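PDB 3A3J: PBP5 from Haemophilus influenzae, which probably removes the terminal D-alanine from cell-wall peptide precursors, as a serine-type D-alanyl-D-alanine carboxypeptidase. Local coordinates for residues A[37-42]-A[99-104]; A[91-96]-A[172-177]. All coordinates share one frame; numbering follows the deposited sequence.

Contact 1: residues A[37-42]-A[99-104]; sequences LTKMMT and SGNDAT
Lys39, in the first turn of helix 38-51, faces the bend between helices 88-98 and 101-112, its CA 6.9 Å from the CA of Ser99; one turn on, the CA atoms of Thr42 and Thr104 lie 7.3 Å apart. Lys39 carries most of the contact. Its chain runs out nearly extended as far as CE, so that Lys39 CD lies alongside Ser99, 3.8 Å from Ser99 CB, and Lys39 CE reaches 3.3 Å from Ser99 O. The bend at the last torsion (chi4 93°) then turns the amine toward Asn101, where Lys39 NZ makes a weak hydrogen bond of 2.8 Å to Asn101 OD1. The two side chains cross at about a right angle, and Asn101 ND2 is hydrogen-bonded to Ser75 OG. The same amine also bonds to Ser36 OG and His140 O, so a first-shell serine and a backbone carbonyl share it with the amide.

Ser36 and Lys39 form the SxxK motif of the penicillin-binding enzymes; by close similarity, they are the acylated nucleophile and its proton acceptor. Ser99-Gly100-Asn101 fits the SxN motif, with Ser99 probably also catalytic and its OG weakly bonded to Lys202. Ser99 leaves the preceding helix with positive phi, and Gly100 occupies the N-cap position of the next.

Farther along the two helices, methyl groups make the contact. Thr104 CG2 crosses the aliphatic part of Lys39, 4.1 Å from Lys39 CG, while Thr42 CG2 stands 4.4 Å from Thr104 CB. The Thr104 hydroxyl turns back along its own helix: Thr104 OG1 donates to Asn101 O at 2.8 Å, leaving the methyl to face Lys39.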
loop_
_atom_site.group_PDB
_atom_site.type_symbol
_atom_site.label_atom_id
_atom_site.label_comp_id
_atom_site.label_asym_id
_atom_site.label_seq_id
_atom_site.Cartn_x
_atom_site.Cartn_y
_atom_site.Cartn_z
ATOM N N LEU A 37 -7.629 6.708 -8.398
ATOM C CA LEU A 37 -6.733 5.860 -7.505
ATOM C C LEU A 37 -6.055 4.828 -8.433
ATOM O O LEU A 37 -4.944 4.271 -8.141
ATOM C CB LEU A 37 -7.555 5.123 -6.467
ATOM C CG LEU A 37 -8.438 5.982 -5.556
ATOM C CD1 LEU A 37 -9.272 5.095 -4.590
ATOM C CD2 LEU A 37 -7.579 6.941 -4.840
ATOM N N THR A 38 -6.659 4.649 -9.631
ATOM C CA THR A 38 -5.996 3.809 -10.685
ATOM C C THR A 38 -4.555 4.208 -10.889
ATOM O O THR A 38 -3.654 3.326 -11.107
ATOM C CB THR A 38 -6.756 3.881 -12.039
ATOM O OG1 THR A 38 -8.109 3.423 -11.819
ATOM C CG2 THR A 38 -6.025 2.985 -13.107
ATOM N N LYS A 39 -4.294 5.529 -10.829
ATOM C CA LYS A 39 -2.888 6.029 -11.016
ATOM C C LYS A 39 -1.848 5.531 -10.024
ATOM O O LYS A 39 -0.618 5.655 -10.255
ATOM C CB LYS A 39 -2.853 7.572 -11.076
ATOM C CG LYS A 39 -3.605 8.042 -12.347
ATOM C CD LYS A 39 -4.025 9.488 -12.273
ATOM C CE LYS A 39 -4.654 9.970 -13.624
ATOM N NZ LYS A 39 -6.104 9.791 -13.521
ATOM N N MET A 40 -2.312 5.091 -8.860
ATOM C CA MET A 40 -1.394 4.432 -7.903
ATOM C C MET A 40 -0.758 3.152 -8.521
ATOM O O MET A 40 0.431 2.987 -8.459
ATOM C CB MET A 40 -2.201 4.032 -6.618
ATOM C CG MET A 40 -2.297 5.238 -5.644
ATOM S SD MET A 40 -3.475 4.929 -4.363
ATOM C CE MET A 40 -3.230 3.245 -3.694
ATOM N N MET A 41 -1.576 2.294 -9.120
ATOM C CA MET A 41 -1.035 1.104 -9.858
ATOM C C MET A 41 -0.125 1.522 -11.016
ATOM O O MET A 41 1.025 1.063 -11.164
ATOM C CB MET A 41 -2.161 0.174 -10.348
ATOM C CG MET A 41 -1.609 -1.217 -10.947
ATOM S SD MET A 41 -0.368 -2.015 -9.879
ATOM C CE MET A 41 -1.510 -2.957 -8.952
ATOM N N THR A 42 -0.596 2.479 -11.806
ATOM C CA THR A 42 0.283 3.030 -12.892
ATOM C C THR A 42 1.639 3.470 -12.388
ATOM O O THR A 42 2.690 3.166 -12.984
ATOM C CB THR A 42 -0.401 4.232 -13.653
ATOM O OG1 THR A 42 -1.648 3.794 -14.210
ATOM C CG2 THR A 42 0.520 4.756 -14.748
ATOM N N SER A 99 -2.163 13.901 -11.050
ATOM C CA SER A 99 -3.012 12.939 -11.744
ATOM C C SER A 99 -3.097 13.228 -13.252
ATOM O O SER A 99 -4.193 13.255 -13.829
ATOM C CB SER A 99 -4.392 13.064 -11.171
ATOM O OG SER A 99 -4.354 12.454 -9.918
ATOM N N GLY A 100 -1.959 13.550 -13.864
ATOM C CA GLY A 100 -2.027 13.973 -15.310
ATOM C C GLY A 100 -2.442 12.823 -16.223
ATOM O O GLY A 100 -1.724 11.858 -16.317
ATOM N N ASN A 101 -3.598 12.915 -16.860
ATOM C CA ASN A 101 -4.082 11.802 -17.758
ATOM C C ASN A 101 -3.215 11.582 -19.015
ATOM O O ASN A 101 -2.961 10.422 -19.471
ATOM C CB ASN A 101 -5.555 11.963 -18.099
ATOM C CG ASN A 101 -6.420 11.588 -16.936
ATOM O OD1 ASN A 101 -5.980 10.842 -16.062
ATOM N ND2 ASN A 101 -7.625 12.107 -16.881
ATOM N N ASP A 102 -2.752 12.720 -19.531
ATOM C CA ASP A 102 -1.883 12.755 -20.684
ATOM C C ASP A 102 -0.561 12.153 -20.258
ATOM O O ASP A 102 0.016 11.334 -20.989
ATOM C CB ASP A 102 -1.715 14.222 -21.226
ATOM C CG ASP A 102 -1.392 15.258 -20.115
ATOM O OD1 ASP A 102 -1.209 14.892 -18.900
ATOM O OD2 ASP A 102 -1.316 16.459 -20.485
ATOM N N ALA A 103 -0.091 12.489 -19.059
ATOM C CA ALA A 103 1.174 11.871 -18.574
ATOM C C ALA A 103 1.093 10.370 -18.431
ATOM O O ALA A 103 2.106 9.723 -18.612
ATOM C CB ALA A 103 1.583 12.429 -17.235
ATOM N N THR A 104 -0.073 9.805 -18.086
ATOM C CA THR A 104 -0.094 8.387 -17.893
ATOM C C THR A 104 -0.006 7.611 -19.261
ATOM O O THR A 104 0.616 6.508 -19.372
ATOM C CB THR A 104 -1.323 7.923 -17.164
ATOM O OG1 THR A 104 -2.439 8.159 -17.979
ATOM C CG2 THR A 104 -1.532 8.632 -15.871
#

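Contact 2: residues A[91-96]-A[172-177]; sequences LNRGVI and YSEKDF
Ile96 and Gly94, on helix 88-98, pack against Tyr172, just before the 176-179/182-185 beta hairpin, and Phe177, in its first strand. In this penicillin-binding, beta-lactamase-like domain the contact joins a helix of the active-site region to that hairpin.

The close packing lies at both ends of 172-177. At the buried end, Ile96 lays its CG2 methyl over the middle of the Tyr172 ring, a CH-pi contact with CG2 3.7 Å from the ring centroid and only 8° off the normal. Its other branch reaches across the same ring, Ile96 CD1 coming 3.8 Å from Tyr172 CE2. Tyr169 meets the Tyr172 ring as well, and the backbone O of Ile96 accepts a hydrogen bond from Lys202 NZ, the probable substrate-binding lysine. At the other end, Phe177 CG stands anti to its backbone N (chi1 170°), and the ring extends toward the helix. With no side chain in the way, Gly94 lets its CA approach Phe177 CE2 to 3.6 Å. Arg93 CG covers one face of that ring toward the rim, 3.4 Å from Phe177 CD1, as a second CH-pi contact.

Away from the buried Tyr172 end, the contact turns polar at the partly exposed Arg93 and Glu174. Arg93 bends at chi2 and chi3 and leaves the phenyl face to meet Glu174, whose chain is extended beyond CG. The guanidinium and carboxylate planes are 10° apart, nearly coplanar, and a single salt bridge joins the groups: Arg93 NH1 donates to the syn lone pair of Glu174 OE2 at 2.8 Å.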
loop_
_atom_site.group_PDB
_atom_site.type_symbol
_atom_site.label_atom_id
_atom_site.label_comp_id
_atom_site.label_asym_id
_atom_site.label_seq_id
_atom_site.Cartn_x
_atom_site.Cartn_y
_atom_site.Cartn_z
ATOM N N LEU A 91 7.148 13.242 -16.153
ATOM C CA LEU A 91 5.889 12.558 -16.425
ATOM C C LEU A 91 5.325 11.883 -15.166
ATOM O O LEU A 91 4.177 11.934 -14.880
ATOM C CB LEU A 91 6.066 11.547 -17.567
ATOM C CG LEU A 91 6.365 12.109 -18.981
ATOM C CD1 LEU A 91 6.700 10.937 -19.876
ATOM C CD2 LEU A 91 5.074 12.785 -19.422
ATOM N N ASN A 92 6.178 11.163 -14.488
ATOM C CA ASN A 92 5.838 10.434 -13.278
ATOM C C ASN A 92 5.403 11.407 -12.136
ATOM O O ASN A 92 4.314 11.265 -11.547
ATOM C CB ASN A 92 7.089 9.658 -12.864
ATOM C CG ASN A 92 6.764 8.526 -11.909
ATOM O OD1 ASN A 92 7.578 8.228 -11.072
ATOM N ND2 ASN A 92 5.547 7.978 -11.968
ATOM N N ARG A 93 6.189 12.463 -11.946
ATOM C CA ARG A 93 5.781 13.527 -11.027
ATOM C C ARG A 93 4.402 14.005 -11.434
ATOM O O ARG A 93 3.502 14.115 -10.586
ATOM C CB ARG A 93 6.865 14.643 -10.961
ATOM C CG ARG A 93 6.598 15.850 -10.058
ATOM C CD ARG A 93 7.800 16.141 -9.078
ATOM N NE ARG A 93 9.017 15.838 -9.749
ATOM C CZ ARG A 93 10.075 15.293 -9.194
ATOM N NH1 ARG A 93 10.122 14.982 -7.902
ATOM N NH2 ARG A 93 11.065 15.042 -9.971
ATOM N N GLY A 94 4.142 14.184 -12.733
ATOM C CA GLY A 94 2.826 14.688 -13.112
ATOM C C GLY A 94 1.687 13.724 -12.839
ATOM O O GLY A 94 0.558 14.139 -12.544
ATOM N N VAL A 95 1.911 12.427 -13.098
ATOM C CA VAL A 95 0.932 11.396 -12.710
ATOM C C VAL A 95 0.720 11.405 -11.173
ATOM O O VAL A 95 -0.382 11.380 -10.713
ATOM C CB VAL A 95 1.494 9.963 -13.055
ATOM C CG1 VAL A 95 0.573 8.878 -12.452
ATOM C CG2 VAL A 95 1.681 9.823 -14.599
ATOM N N ILE A 96 1.815 11.359 -10.428
ATOM C CA ILE A 96 1.745 11.267 -8.972
ATOM C C ILE A 96 1.156 12.530 -8.283
ATOM O O ILE A 96 0.157 12.411 -7.626
ATOM C CB ILE A 96 3.089 11.002 -8.389
ATOM C CG1 ILE A 96 3.487 9.519 -8.613
ATOM C CG2 ILE A 96 3.038 11.360 -6.863
ATOM C CD1 ILE A 96 4.994 9.322 -8.333
ATOM N N TYR A 172 4.773 11.650 -3.498
ATOM C CA TYR A 172 3.375 11.762 -3.101
ATOM C C TYR A 172 3.072 12.833 -2.023
ATOM O O TYR A 172 1.934 13.158 -1.821
ATOM C CB TYR A 172 2.952 10.456 -2.500
ATOM C CG TYR A 172 2.710 9.422 -3.534
ATOM C CD1 TYR A 172 1.438 9.117 -3.914
ATOM C CD2 TYR A 172 3.767 8.786 -4.178
ATOM C CE1 TYR A 172 1.215 8.209 -4.900
ATOM C CE2 TYR A 172 3.533 7.824 -5.154
ATOM C CZ TYR A 172 2.270 7.565 -5.495
ATOM O OH TYR A 172 1.993 6.637 -6.461
ATOM N N SER A 173 4.069 13.365 -1.345
ATOM C CA SER A 173 3.790 14.468 -0.456
ATOM C C SER A 173 4.223 15.849 -1.092
ATOM O O SER A 173 4.200 16.897 -0.413
ATOM C CB SER A 173 4.493 14.222 0.876
ATOM O OG SER A 173 5.847 13.947 0.560
ATOM N N GLU A 174 4.567 15.877 -2.386
ATOM C CA GLU A 174 4.892 17.162 -2.997
ATOM C C GLU A 174 3.559 17.885 -3.134
ATOM O O GLU A 174 2.579 17.268 -3.555
ATOM C CB GLU A 174 5.596 16.980 -4.353
ATOM C CG GLU A 174 6.985 16.416 -4.135
ATOM C CD GLU A 174 7.670 16.155 -5.451
ATOM O OE1 GLU A 174 7.069 16.543 -6.466
ATOM O OE2 GLU A 174 8.753 15.536 -5.496
ATOM N N LYS A 175 3.520 19.163 -2.726
ATOM C CA LYS A 175 2.251 19.933 -2.590
ATOM C C LYS A 175 1.725 20.559 -3.901
ATOM O O LYS A 175 0.523 20.828 -4.040
ATOM C CB LYS A 175 2.419 21.021 -1.498
ATOM C CG LYS A 175 2.397 20.419 -0.008
ATOM C CD LYS A 175 1.955 21.482 1.024
ATOM C CE LYS A 175 2.756 21.520 2.307
ATOM N NZ LYS A 175 2.930 20.213 2.867
ATOM N N ASP A 176 2.624 20.742 -4.860
ATOM C CA ASP A 176 2.267 21.271 -6.208
ATOM C C ASP A 176 3.285 20.838 -7.246
ATOM O O ASP A 176 4.313 20.269 -6.896
ATOM C CB ASP A 176 2.116 22.810 -6.198
ATOM C CG ASP A 176 3.340 23.505 -5.654
ATOM O OD1 ASP A 176 4.427 23.315 -6.189
ATOM O OD2 ASP A 176 3.237 24.220 -4.628
ATOM N N PHE A 177 3.029 21.132 -8.522
ATOM C CA PHE A 177 4.027 20.751 -9.552
ATOM C C PHE A 177 3.844 21.743 -10.668
ATOM O O PHE A 177 2.731 21.984 -11.132
ATOM C CB PHE A 177 3.723 19.317 -10.085
ATOM C CG PHE A 177 4.527 18.888 -11.333
ATOM C CD1 PHE A 177 5.903 18.963 -11.359
ATOM C CD2 PHE A 177 3.893 18.299 -12.418
ATOM C CE1 PHE A 177 6.608 18.532 -12.469
ATOM C CE2 PHE A 177 4.635 17.818 -13.534
ATOM C CZ PHE A 177 5.966 17.902 -13.525
#

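In the fold
Helix 88-98 ties the two contacts together: it ends at the bend that supplies Ser99 and Gly100 to contact 1, and it is itself one side of contact 2. Their centres lie 10 Å apart, and they touch directly, with Gly100 N probably hydrogen-bonded to Gly94 O and Val95 packed against Ala103 and Thr104. Contact 1 is largely buried and holds the probable catalytic Lys39 and Ser99, with the amine of Lys39 gathering Asn101 OD1 and partners outside the segments. Contact 2 runs from a buried aromatic face near the active site to a partly exposed ion pair, and combines CH-pi and apolar packing with that ion pair. Lys202 borders both contacts.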